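Local atomic coordinates of nicotinate phosphoribosyltransferase (Porphyromonas gingivalis, PDB entry 2IM5), a protein that probably catalyses the ATP-dependent synthesis of nicotinate mononucleotide from nicotinate and phosphoribosyl pyrophosphate, a step of NAD biosynthesis. Residues 25-30 / 355-360. Residues are numbered along the deposited sequence; the frame is centred on the assembly and turned at random.
Sequences FPRAYG and KMTAKD
Tyr29 and Lys355 form an antiparallel hydrogen-bonded pair where strand 29-36 begins and strand 347-355 ends. Both strands belong to the five-stranded antiparallel sheet of the enzyme. Strand 347-355 comes later in the chain than the parallel-sheet strands, the last of which is 325-330, so the pair joins distant parts of the sequence. Tyr29 N donates to Lys355 O at 3.0 Å, and Lys355 N returns a bond to Tyr29 O at 3.1 Å.

The two side chains lie on the same face of the sheet. Tyr29 CB packs against Lys355 CG at 3.4 Å. Lys355 CG sits between its own backbone N and carbonyl carbon (chi1 54°), and the chain bends at chi3. NZ makes weak bonds to the carbonyl oxygens of Ala358 and Asp360. The lysine also has a cation-pi contact with Trp362, which touches Tyr29 as well. Tyr29 CE2 meets Ala358 CB at 3.8 Å, an oblique approach to the ring.

Beyond the pair both chains turn, with type I turns at 25-28 and 357-360, and regular strand pairing gives way to water bridges. One water accepts from Arg27 N and donates to Met356 O. Another donates to Arg27 O and accepts a weak bond from Ala358 N. Thr357 CA adds a CA-H...O contact to Arg27 O at 3.4 Å. Asp360 OD2 reaches back with its anti lone pair to take a nearly straight bond from Met356 N (170°).

Helix 213-223 packs against the buried Phe25 and Ala28, and its Phe218 meets Phe25 edge-to-face. Met356 lies against Ile222 and Tyr223 of that helix and makes a Met-aromatic contact with Phe25. Met356 SD approaches the ring obliquely, 3.7 Å from Phe25 CD1.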
ATOM      1  N   PHE A  25      16.990 -10.048   0.132  1.00 11.97           N
ATOM      2  CA  PHE A  25      16.757 -10.787  -1.113  1.00 12.29           C
ATOM      3  C   PHE A  25      17.201 -10.012  -2.355  1.00 14.74           C
ATOM      4  O   PHE A  25      16.434  -9.862  -3.311  1.00 16.51           O
ATOM      5  CB  PHE A  25      15.267 -11.112  -1.227  1.00 14.01           C
ATOM      6  CG  PHE A  25      14.709 -11.790  -0.014  1.00 13.83           C
ATOM      7  CD1 PHE A  25      15.048 -13.110   0.281  1.00 14.47           C
ATOM      8  CD2 PHE A  25      13.891 -11.094   0.868  1.00 11.85           C
ATOM      9  CE1 PHE A  25      14.581 -13.728   1.454  1.00 16.29           C
ATOM     10  CE2 PHE A  25      13.417 -11.700   2.038  1.00 15.38           C
ATOM     11  CZ  PHE A  25      13.764 -13.019   2.332  1.00 14.50           C
ATOM     12  N   PRO A  26      18.453  -9.532  -2.371  1.00 15.15           N
ATOM     13  CA  PRO A  26      18.975  -8.766  -3.504  1.00 15.70           C
ATOM     14  C   PRO A  26      19.059  -9.508  -4.843  1.00 16.56           C
ATOM     15  O   PRO A  26      19.269  -8.884  -5.882  1.00 17.97           O
ATOM     16  CB  PRO A  26      20.342  -8.302  -2.997  1.00 16.17           C
ATOM     17  CG  PRO A  26      20.800  -9.472  -2.176  1.00 16.28           C
ATOM     18  CD  PRO A  26      19.521  -9.810  -1.388  1.00 16.44           C
ATOM     19  N   ARG A  27      18.893 -10.827  -4.824  1.00 16.26           N
ATOM     20  CA  ARG A  27      18.955 -11.610  -6.054  1.00 16.83           C
ATOM     21  C   ARG A  27      17.571 -12.029  -6.538  1.00 16.32           C
ATOM     22  O   ARG A  27      17.430 -12.602  -7.616  1.00 16.35           O
ATOM     23  CB  ARG A  27      19.800 -12.870  -5.850  1.00 17.53           C
ATOM     24  CG  ARG A  27      21.261 -12.618  -5.527  1.00 22.20           C
ATOM     25  CD  ARG A  27      22.022 -13.935  -5.477  1.00 24.56           C
ATOM     26  NE  ARG A  27      23.462 -13.726  -5.603  1.00 30.29           N
ATOM     27  CZ  ARG A  27      24.255 -13.371  -4.600  1.00 30.60           C
ATOM     28  NH1 ARG A  27      23.745 -13.192  -3.389  1.00 32.74           N
ATOM     29  NH2 ARG A  27      25.552 -13.179  -4.812  1.00 32.10           N
ATOM     30  N   ALA A  28      16.552 -11.740  -5.739  1.00 15.36           N
ATOM     31  CA  ALA A  28      15.197 -12.128  -6.094  1.00 14.87           C
ATOM     32  C   ALA A  28      14.647 -11.390  -7.305  1.00 14.81           C
ATOM     33  O   ALA A  28      15.010 -10.245  -7.570  1.00 16.07           O
ATOM     34  CB  ALA A  28      14.270 -11.929  -4.898  1.00 11.58           C
ATOM     35  N   TYR A  29      13.769 -12.069  -8.034  1.00 14.17           N
ATOM     36  CA  TYR A  29      13.103 -11.510  -9.200  1.00 15.42           C
ATOM     37  C   TYR A  29      11.610 -11.548  -8.934  1.00 15.45           C
ATOM     38  O   TYR A  29      11.117 -12.355  -8.145  1.00 12.89           O
ATOM     39  CB  TYR A  29      13.403 -12.334 -10.454  1.00 18.52           C
ATOM     40  CG  TYR A  29      14.729 -12.014 -11.094  1.00 19.54           C
ATOM     41  CD1 TYR A  29      14.807 -11.132 -12.169  1.00 19.24           C
ATOM     42  CD2 TYR A  29      15.912 -12.576 -10.610  1.00 20.57           C
ATOM     43  CE1 TYR A  29      16.031 -10.815 -12.748  1.00 19.93           C
ATOM     44  CE2 TYR A  29      17.140 -12.266 -11.182  1.00 20.98           C
ATOM     45  CZ  TYR A  29      17.189 -11.386 -12.248  1.00 20.25           C
ATOM     46  OH  TYR A  29      18.399 -11.068 -12.809  1.00 24.97           O
ATOM     47  N   GLY A  30      10.883 -10.664  -9.594  1.00 15.18           N
ATOM     48  CA  GLY A  30       9.446 -10.650  -9.420  1.00 16.16           C
ATOM     49  C   GLY A  30       8.768 -10.087 -10.645  1.00 17.23           C
ATOM     50  O   GLY A  30       9.400  -9.387 -11.444  1.00 17.50           O
ATOM     51  N   LYS A 355      10.911 -15.404  -7.697  1.00 18.49           N
ATOM     52  CA  LYS A 355      11.917 -16.447  -7.565  1.00 18.95           C
ATOM     53  C   LYS A 355      13.012 -15.892  -6.659  1.00 18.66           C
ATOM     54  O   LYS A 355      13.189 -14.677  -6.573  1.00 17.46           O
ATOM     55  CB  LYS A 355      12.481 -16.832  -8.934  1.00 20.86           C
ATOM     56  CG  LYS A 355      13.013 -15.677  -9.739  1.00 24.33           C
ATOM     57  CD  LYS A 355      13.749 -16.159 -10.982  1.00 29.03           C
ATOM     58  CE  LYS A 355      12.864 -16.964 -11.902  1.00 30.14           C
ATOM     59  NZ  LYS A 355      13.624 -17.427 -13.102  1.00 33.70           N
ATOM     60  N   MET A 356      13.734 -16.780  -5.976  1.00 19.23           N
ATOM     61  CA  MET A 356      14.791 -16.381  -5.053  1.00 19.11           C
ATOM     62  C   MET A 356      16.041 -15.847  -5.761  1.00 20.20           C
ATOM     63  O   MET A 356      16.701 -14.927  -5.279  1.00 20.42           O
ATOM     64  CB  MET A 356      15.179 -17.568  -4.164  1.00 18.79           C
ATOM     65  CG  MET A 356      16.073 -17.177  -3.003  1.00 22.16           C
ATOM     66  SD  MET A 356      15.209 -16.104  -1.823  1.00 17.08           S
ATOM     67  CE  MET A 356      15.120 -17.212  -0.435  1.00 21.20           C
ATOM     68  N   THR A 357      16.369 -16.434  -6.903  1.00 20.72           N
ATOM     69  CA  THR A 357      17.537 -16.022  -7.676  1.00 21.04           C
ATOM     70  C   THR A 357      17.205 -16.255  -9.139  1.00 21.03           C
ATOM     71  O   THR A 357      16.176 -16.842  -9.461  1.00 19.14           O
ATOM     72  CB  THR A 357      18.798 -16.869  -7.335  1.00 21.82           C
ATOM     73  OG1 THR A 357      18.590 -18.216  -7.769  1.00 25.69           O
ATOM     74  CG2 THR A 357      19.066 -16.882  -5.840  1.00 21.02           C
ATOM     75  N   ALA A 358      18.083 -15.800 -10.022  1.00 22.11           N
ATOM     76  CA  ALA A 358      17.881 -15.964 -11.457  1.00 24.47           C
ATOM     77  C   ALA A 358      17.692 -17.421 -11.876  1.00 24.81           C
ATOM     78  O   ALA A 358      16.897 -17.715 -12.767  1.00 25.47           O
ATOM     79  CB  ALA A 358      19.060 -15.352 -12.221  1.00 22.80           C
ATOM     80  N   LYS A 359      18.410 -18.327 -11.225  1.00 27.28           N
ATOM     81  CA  LYS A 359      18.337 -19.750 -11.547  1.00 30.13           C
ATOM     82  C   LYS A 359      17.177 -20.523 -10.909  1.00 29.43           C
ATOM     83  O   LYS A 359      16.936 -21.671 -11.270  1.00 30.83           O
ATOM     84  CB  LYS A 359      19.669 -20.429 -11.182  1.00 32.46           C
ATOM     85  CG  LYS A 359      20.820 -20.082 -12.122  1.00 36.20           C
ATOM     86  CD  LYS A 359      21.086 -18.575 -12.156  1.00 40.48           C
ATOM     87  CE  LYS A 359      22.113 -18.197 -13.219  1.00 41.75           C
ATOM     88  NZ  LYS A 359      22.365 -16.718 -13.260  1.00 42.17           N
ATOM     89  N   ASP A 360      16.471 -19.903  -9.968  1.00 29.61           N
ATOM     90  CA  ASP A 360      15.345 -20.550  -9.293  1.00 29.47           C
ATOM     91  C   ASP A 360      14.155 -20.596 -10.253  1.00 30.06           C
ATOM     92  O   ASP A 360      14.142 -19.897 -11.275  1.00 28.54           O
ATOM     93  CB  ASP A 360      15.000 -19.760  -8.016  1.00 31.90           C
ATOM     94  CG  ASP A 360      13.759 -20.294  -7.278  1.00 35.23           C
ATOM     95  OD1 ASP A 360      13.487 -21.515  -7.341  1.00 38.41           O
ATOM     96  OD2 ASP A 360      13.066 -19.485  -6.605  1.00 32.24           O
TER
HETATM   97  O   HOH W   1      17.776 -13.032  -3.102  1.00 24.37           O
HETATM   98  O   HOH W   2      19.651 -12.990  -9.222  1.00 29.09           O